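Long-range contacts in phosphoglycerate dehydrogenase (Lactobacillus plantarum, PDB 3EVT), which probably catalyses the NAD-dependent oxidation of 3-phosphoglycerate to 3-phosphohydroxypyruvate, as a member of the D-isomer specific 2-hydroxyacid dehydrogenase family: residues T20-W25 with A294-F299; V43-H48 with F64-S69. All coordinates share one frame; numbering follows the deposited sequence.

Contact 1. Residues T20-W25 with A294-F299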
loop_
_atom_site.group_PDB
_atom_site.type_symbol
_atom_site.label_atom_id
_atom_site.label_comp_id
_atom_site.label_asym_id
_atom_site.label_seq_id
_atom_site.Cartn_x
_atom_site.Cartn_y
_atom_site.Cartn_z
ATOM N N THR A 20 12.623 26.418 -3.567
ATOM C CA THR A 20 11.303 27.034 -3.288
ATOM C C THR A 20 10.501 26.404 -2.158
ATOM O O THR A 20 9.714 27.079 -1.527
ATOM C CB THR A 20 10.352 27.074 -4.531
ATOM O OG1 THR A 20 9.650 25.829 -4.625
ATOM C CG2 THR A 20 11.139 27.283 -5.774
ATOM N N THR A 21 10.654 25.118 -1.912
ATOM C CA THR A 21 9.978 24.522 -0.803
ATOM C C THR A 21 10.649 24.949 0.485
ATOM O O THR A 21 10.032 24.919 1.549
ATOM C CB THR A 21 10.087 23.016 -0.888
ATOM O OG1 THR A 21 9.522 22.570 -2.115
ATOM C CG2 THR A 21 9.346 22.373 0.205
ATOM N N TYR A 22 11.931 25.292 0.414
ATOM C CA TYR A 22 12.688 25.655 1.622
ATOM C C TYR A 22 13.433 26.967 1.416
ATOM O O TYR A 22 14.656 26.987 1.199
ATOM C CB TYR A 22 13.692 24.586 1.991
ATOM C CG TYR A 22 13.069 23.226 2.140
ATOM C CD1 TYR A 22 12.495 22.858 3.330
ATOM C CD2 TYR A 22 13.058 22.310 1.084
ATOM C CE1 TYR A 22 11.928 21.647 3.491
ATOM C CE2 TYR A 22 12.499 21.068 1.238
ATOM C CZ TYR A 22 11.933 20.751 2.445
ATOM O OH TYR A 22 11.371 19.543 2.669
ATOM N N PRO A 23 12.686 28.083 1.461
ATOM C CA PRO A 23 13.300 29.329 1.067
ATOM C C PRO A 23 14.241 29.829 2.123
ATOM O O PRO A 23 15.076 30.703 1.823
ATOM C CB PRO A 23 12.107 30.277 0.864
ATOM C CG PRO A 23 10.992 29.679 1.622
ATOM C CD PRO A 23 11.226 28.179 1.596
ATOM N N ASP A 24 14.175 29.287 3.337
ATOM C CA ASP A 24 15.180 29.688 4.285
ATOM C C ASP A 24 16.444 28.783 4.306
ATOM O O ASP A 24 17.333 28.997 5.127
ATOM C CB ASP A 24 14.618 29.912 5.704
ATOM C CG ASP A 24 13.994 28.660 6.298
ATOM O OD1 ASP A 24 13.614 27.756 5.528
ATOM O OD2 ASP A 24 13.857 28.584 7.541
ATOM N N TRP A 25 16.534 27.799 3.408
ATOM C CA TRP A 25 17.695 26.936 3.368
ATOM C C TRP A 25 18.555 27.285 2.147
ATOM O O TRP A 25 18.035 27.683 1.133
ATOM C CB TRP A 25 17.250 25.479 3.317
ATOM C CG TRP A 25 16.980 24.880 4.669
ATOM C CD1 TRP A 25 15.846 25.030 5.419
ATOM C CD2 TRP A 25 17.856 24.020 5.439
ATOM N NE1 TRP A 25 15.972 24.334 6.603
ATOM C CE2 TRP A 25 17.199 23.731 6.651
ATOM C CE3 TRP A 25 19.124 23.479 5.217
ATOM C CZ2 TRP A 25 17.751 22.905 7.621
ATOM C CZ3 TRP A 25 19.686 22.660 6.193
ATOM C CH2 TRP A 25 19.007 22.388 7.379
ATOM N N ALA A 294 12.518 13.055 0.830
ATOM C CA ALA A 294 11.689 12.547 1.968
ATOM C C ALA A 294 12.413 12.580 3.296
ATOM O O ALA A 294 11.851 13.056 4.288
ATOM C CB ALA A 294 11.169 11.129 1.682
ATOM N N ASN A 295 13.656 12.100 3.347
ATOM C CA ASN A 295 14.432 12.179 4.586
ATOM C C ASN A 295 14.707 13.624 5.051
ATOM O O ASN A 295 14.702 13.911 6.261
ATOM C CB ASN A 295 15.740 11.421 4.477
ATOM C CG ASN A 295 15.569 9.907 4.683
ATOM O OD1 ASN A 295 14.692 9.474 5.434
ATOM N ND2 ASN A 295 16.424 9.115 4.052
ATOM N N PHE A 296 14.934 14.524 4.102
ATOM C CA PHE A 296 15.131 15.921 4.429
ATOM C C PHE A 296 13.831 16.603 4.927
ATOM O O PHE A 296 13.877 17.370 5.869
ATOM C CB PHE A 296 15.741 16.659 3.227
ATOM C CG PHE A 296 16.009 18.152 3.455
ATOM C CD1 PHE A 296 17.068 18.583 4.225
ATOM C CD2 PHE A 296 15.226 19.106 2.817
ATOM C CE1 PHE A 296 17.322 19.962 4.419
ATOM C CE2 PHE A 296 15.458 20.468 3.003
ATOM C CZ PHE A 296 16.514 20.904 3.794
ATOM N N ALA A 297 12.681 16.323 4.324
ATOM C CA ALA A 297 11.431 16.909 4.798
ATOM C C ALA A 297 11.140 16.560 6.261
ATOM O O ALA A 297 10.703 17.408 7.047
ATOM C CB ALA A 297 10.238 16.542 3.860
ATOM N N GLN A 298 11.464 15.323 6.629
ATOM C CA GLN A 298 11.202 14.783 7.936
ATOM C C GLN A 298 12.249 15.316 8.901
ATOM O O GLN A 298 11.913 15.740 10.008
ATOM C CB GLN A 298 11.253 13.271 7.854
ATOM C CG GLN A 298 10.945 12.521 9.118
ATOM C CD GLN A 298 9.639 12.937 9.748
ATOM O OE1 GLN A 298 8.698 13.391 9.082
ATOM N NE2 GLN A 298 9.584 12.821 11.061
ATOM N N PHE A 299 13.509 15.304 8.471
ATOM C CA PHE A 299 14.590 15.962 9.201
ATOM C C PHE A 299 14.270 17.438 9.562
ATOM O O PHE A 299 14.542 17.914 10.671
ATOM C CB PHE A 299 15.897 15.929 8.390
ATOM C CG PHE A 299 16.966 16.755 9.007
ATOM C CD1 PHE A 299 17.683 16.269 10.095
ATOM C CD2 PHE A 299 17.198 18.037 8.565
ATOM C CE1 PHE A 299 18.638 17.045 10.711
ATOM C CE2 PHE A 299 18.174 18.846 9.164
ATOM C CZ PHE A 299 18.889 18.353 10.254
#

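Contact 2. Residues V43-H48 with F64-S69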
loop_
_atom_site.group_PDB
_atom_site.type_symbol
_atom_site.label_atom_id
_atom_site.label_comp_id
_atom_site.label_asym_id
_atom_site.label_seq_id
_atom_site.Cartn_x
_atom_site.Cartn_y
_atom_site.Cartn_z
ATOM N N VAL A 43 23.446 19.551 6.649
ATOM C CA VAL A 43 23.099 18.362 5.913
ATOM C C VAL A 43 24.023 18.188 4.687
ATOM O O VAL A 43 24.478 19.155 4.077
ATOM C CB VAL A 43 21.661 18.445 5.446
ATOM C CG1 VAL A 43 21.306 17.227 4.594
ATOM C CG2 VAL A 43 20.731 18.640 6.664
ATOM N N MET A 44 24.305 16.937 4.351
ATOM C CA MET A 44 25.083 16.648 3.188
ATOM C C MET A 44 24.287 15.686 2.324
ATOM O O MET A 44 23.844 14.612 2.778
ATOM C CB MET A 44 26.471 16.089 3.611
ATOM C CG MET A 44 27.574 16.131 2.510
ATOM S SD MET A 44 29.197 15.446 3.087
ATOM C CE MET A 44 29.139 16.136 4.725
ATOM N N TYR A 45 24.051 16.088 1.087
ATOM C CA TYR A 45 23.487 15.175 0.116
ATOM C C TYR A 45 24.632 14.587 -0.739
ATOM O O TYR A 45 25.243 15.316 -1.548
ATOM C CB TYR A 45 22.505 15.943 -0.743
ATOM C CG TYR A 45 21.887 15.128 -1.844
ATOM C CD1 TYR A 45 21.503 13.807 -1.642
ATOM C CD2 TYR A 45 21.660 15.690 -3.095
ATOM C CE1 TYR A 45 20.903 13.049 -2.700
ATOM C CE2 TYR A 45 21.058 14.964 -4.123
ATOM C CZ TYR A 45 20.681 13.654 -3.922
ATOM O OH TYR A 45 20.134 12.982 -4.988
ATOM N N GLY A 46 24.947 13.302 -0.504
ATOM C CA GLY A 46 26.063 12.605 -1.144
ATOM C C GLY A 46 27.274 12.652 -0.234
ATOM O O GLY A 46 27.481 13.622 0.472
ATOM N N ASN A 47 28.092 11.609 -0.228
ATOM C CA ASN A 47 29.359 11.660 0.496
ATOM C C ASN A 47 30.367 12.538 -0.280
ATOM O O ASN A 47 30.242 12.700 -1.479
ATOM C CB ASN A 47 29.860 10.226 0.755
ATOM C CG ASN A 47 31.245 10.159 1.439
ATOM O OD1 ASN A 47 31.600 10.985 2.308
ATOM N ND2 ASN A 47 32.021 9.136 1.063
ATOM N N HIS A 48 31.319 13.139 0.424
ATOM C CA HIS A 48 32.230 14.113 -0.153
ATOM C C HIS A 48 33.473 14.200 0.728
ATOM O O HIS A 48 33.427 13.866 1.909
ATOM C CB HIS A 48 31.564 15.483 -0.239
ATOM C CG HIS A 48 32.310 16.505 -1.063
ATOM N ND1 HIS A 48 33.324 17.284 -0.552
ATOM C CD2 HIS A 48 32.128 16.926 -2.344
ATOM C CE1 HIS A 48 33.764 18.108 -1.491
ATOM N NE2 HIS A 48 33.048 17.920 -2.585
ATOM N N PHE A 64 22.925 15.572 9.501
ATOM C CA PHE A 64 22.360 14.503 8.675
ATOM C C PHE A 64 23.199 14.328 7.410
ATOM O O PHE A 64 23.346 15.264 6.659
ATOM C CB PHE A 64 20.857 14.817 8.375
ATOM C CG PHE A 64 20.232 14.027 7.191
ATOM C CD1 PHE A 64 20.457 12.656 7.020
ATOM C CD2 PHE A 64 19.352 14.674 6.314
ATOM C CE1 PHE A 64 19.855 11.940 5.947
ATOM C CE2 PHE A 64 18.718 13.995 5.254
ATOM C CZ PHE A 64 18.995 12.623 5.045
ATOM N N VAL A 65 23.761 13.127 7.185
ATOM C CA VAL A 65 24.381 12.792 5.868
ATOM C C VAL A 65 23.531 11.780 5.076
ATOM O O VAL A 65 23.198 10.712 5.570
ATOM C CB VAL A 65 25.816 12.238 6.029
ATOM C CG1 VAL A 65 26.390 11.815 4.670
ATOM C CG2 VAL A 65 26.715 13.286 6.651
ATOM N N GLN A 66 23.156 12.122 3.858
ATOM C CA GLN A 66 22.493 11.166 2.991
ATOM C C GLN A 66 23.496 10.676 1.953
ATOM O O GLN A 66 23.852 11.443 1.061
ATOM C CB GLN A 66 21.311 11.824 2.236
ATOM C CG GLN A 66 20.691 10.914 1.181
ATOM C CD GLN A 66 19.734 9.869 1.751
ATOM O OE1 GLN A 66 18.771 10.220 2.477
ATOM N NE2 GLN A 66 19.980 8.561 1.429
ATOM N N VAL A 67 23.908 9.408 2.012
ATOM C CA VAL A 67 24.763 8.856 0.943
ATOM C C VAL A 67 23.914 8.299 -0.206
ATOM O O VAL A 67 22.765 7.892 0.014
ATOM C CB VAL A 67 25.830 7.865 1.500
ATOM C CG1 VAL A 67 26.748 8.639 2.397
ATOM C CG2 VAL A 67 25.196 6.759 2.360
ATOM N N ILE A 68 24.441 8.341 -1.432
ATOM C CA ILE A 68 23.640 7.983 -2.593
ATOM C C ILE A 68 24.046 6.659 -3.186
ATOM O O ILE A 68 23.943 6.465 -4.381
ATOM C CB ILE A 68 23.658 9.059 -3.671
ATOM C CG1 ILE A 68 25.056 9.692 -3.753
ATOM C CG2 ILE A 68 22.602 10.146 -3.371
ATOM C CD1 ILE A 68 25.934 9.198 -4.940
ATOM N N SER A 69 24.472 5.738 -2.332
ATOM C CA SER A 69 24.621 4.354 -2.725
ATOM C C SER A 69 24.470 3.527 -1.452
ATOM O O SER A 69 24.591 4.083 -0.370
ATOM C CB SER A 69 25.987 4.168 -3.378
ATOM O OG SER A 69 26.942 4.981 -2.712
HETATM O O HOH W 1 27.123 9.120 -1.635
#

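Contact 1. Residues T20-W25 with A294-F299
Phe296 drives one edge between two aromatic faces, those of Tyr22 and Trp25. Both pairs are T-shaped. CE2 of Phe296 stands over the centre of the Tyr22 ring, 3.5 Å from Tyr22 CE2, with the planes at 73°. The next rim atom, Phe296 CZ, lies over the Trp25 ring system, 3.8 Å from Trp25 CD2, and here the planes are at 85°. With Phe296 CG anti to the backbone N (chi1 -180°), the ring extends from the helix toward both partners. CG2 of Thr21 covers the other face of Tyr22, offset toward the rim. The phenol oxygen Tyr22 OH rests on the helix itself, 3.4 Å from both CA and CB of Ala297. Trp25 also reaches Phe299, where CH2 of Trp25 is 4.1 Å from Phe299 CE2. An alanine in place of Tyr22 would probably leave one flank of the Phe296 ring without its aromatic partner and open a gap above Ala297. Tyr22 and Trp25 are the ends of a type I turn, closed by Trp25 N to Tyr22 O. The turn links helix 12-21 to strand 26-29. Its aromatic side chains pack on helix 284-302, and Val4 of strand 3-6 touches both Trp25 and Phe296.

Contact 2. Residues V43-H48 with F64-S69
Three backbone hydrogen bonds join Val43-Tyr45 and the start of Gly46 to Phe64-Gln66. Met44 N donates to Phe64 O at 3.0 Å. Met44 O receives Gln66 N at 2.8 Å, in a nearly straight bond (171°). Gly46 N then reaches Gln66 O at 2.7 Å, just past the strand end. Beyond it a water bridges the diverging chains, accepting from Asn47 N and Ile68 N. The Gln66 side chain runs alongside Tyr45, its CG at the ring edge. It bends at chi2, and its amide leads away from 43-48, with its plane 72° from the ring. Gln66 NE2 donates to Val67 O at 3.2 Å and also to Asn89 O, while OE1 has a partner on helix 284-302, so both ends of this buried amide are satisfied. The strands are parallel neighbours in a five-stranded sheet of order 2-1-3-4-5. Helix 50-56 connects them in a beta-alpha-beta crossover. The sheet, with helix 284-302 returning to it, is consistent with the substrate-binding domain of D-2-hydroxyacid dehydrogenases, separate from the NAD-binding Rossmann domain. Val43, Tyr45, Phe64 and Gln66 face helix 284-302, and Met44 and Val65 face helix 50-56. On the first face Val43 CG1 lies 3.6 Å from Phe64 CD2. Tyr45 CE1 meets Ile68 CG2 at 3.4 Å, the side chains crossing at about a right angle. On the other face Met44 CB and Val65 CG2 are 4.1 Å apart. Gly46 has a positive phi (96°), at which a CB would jam against Tyr45 O. Asn47 CB touches Val67 CG1, 3.9 Å away.

How the contacts relate
Contact 1 is a surface contact built from aromatic side chains. Contact 2 is buried and rests on backbone pairing within a parallel sheet, with apolar packing on both faces. They belong to the same domain, and their centres are about 15 Å apart. Helix 284-302 connects them. Phe296 and Ala297 meet the turn of contact 1, Asn295 reaches the strands of contact 2, and Phe299 touches both. Asn295 ND2 probably donates to Gln66 OE1 at 3.0 Å, and Asn295 CB packs on Phe64 CZ. Phe299 CE2 lies 3.6 Å from Val43 CG2. The helix from late in the chain thus covers one face of the N-terminal sheet.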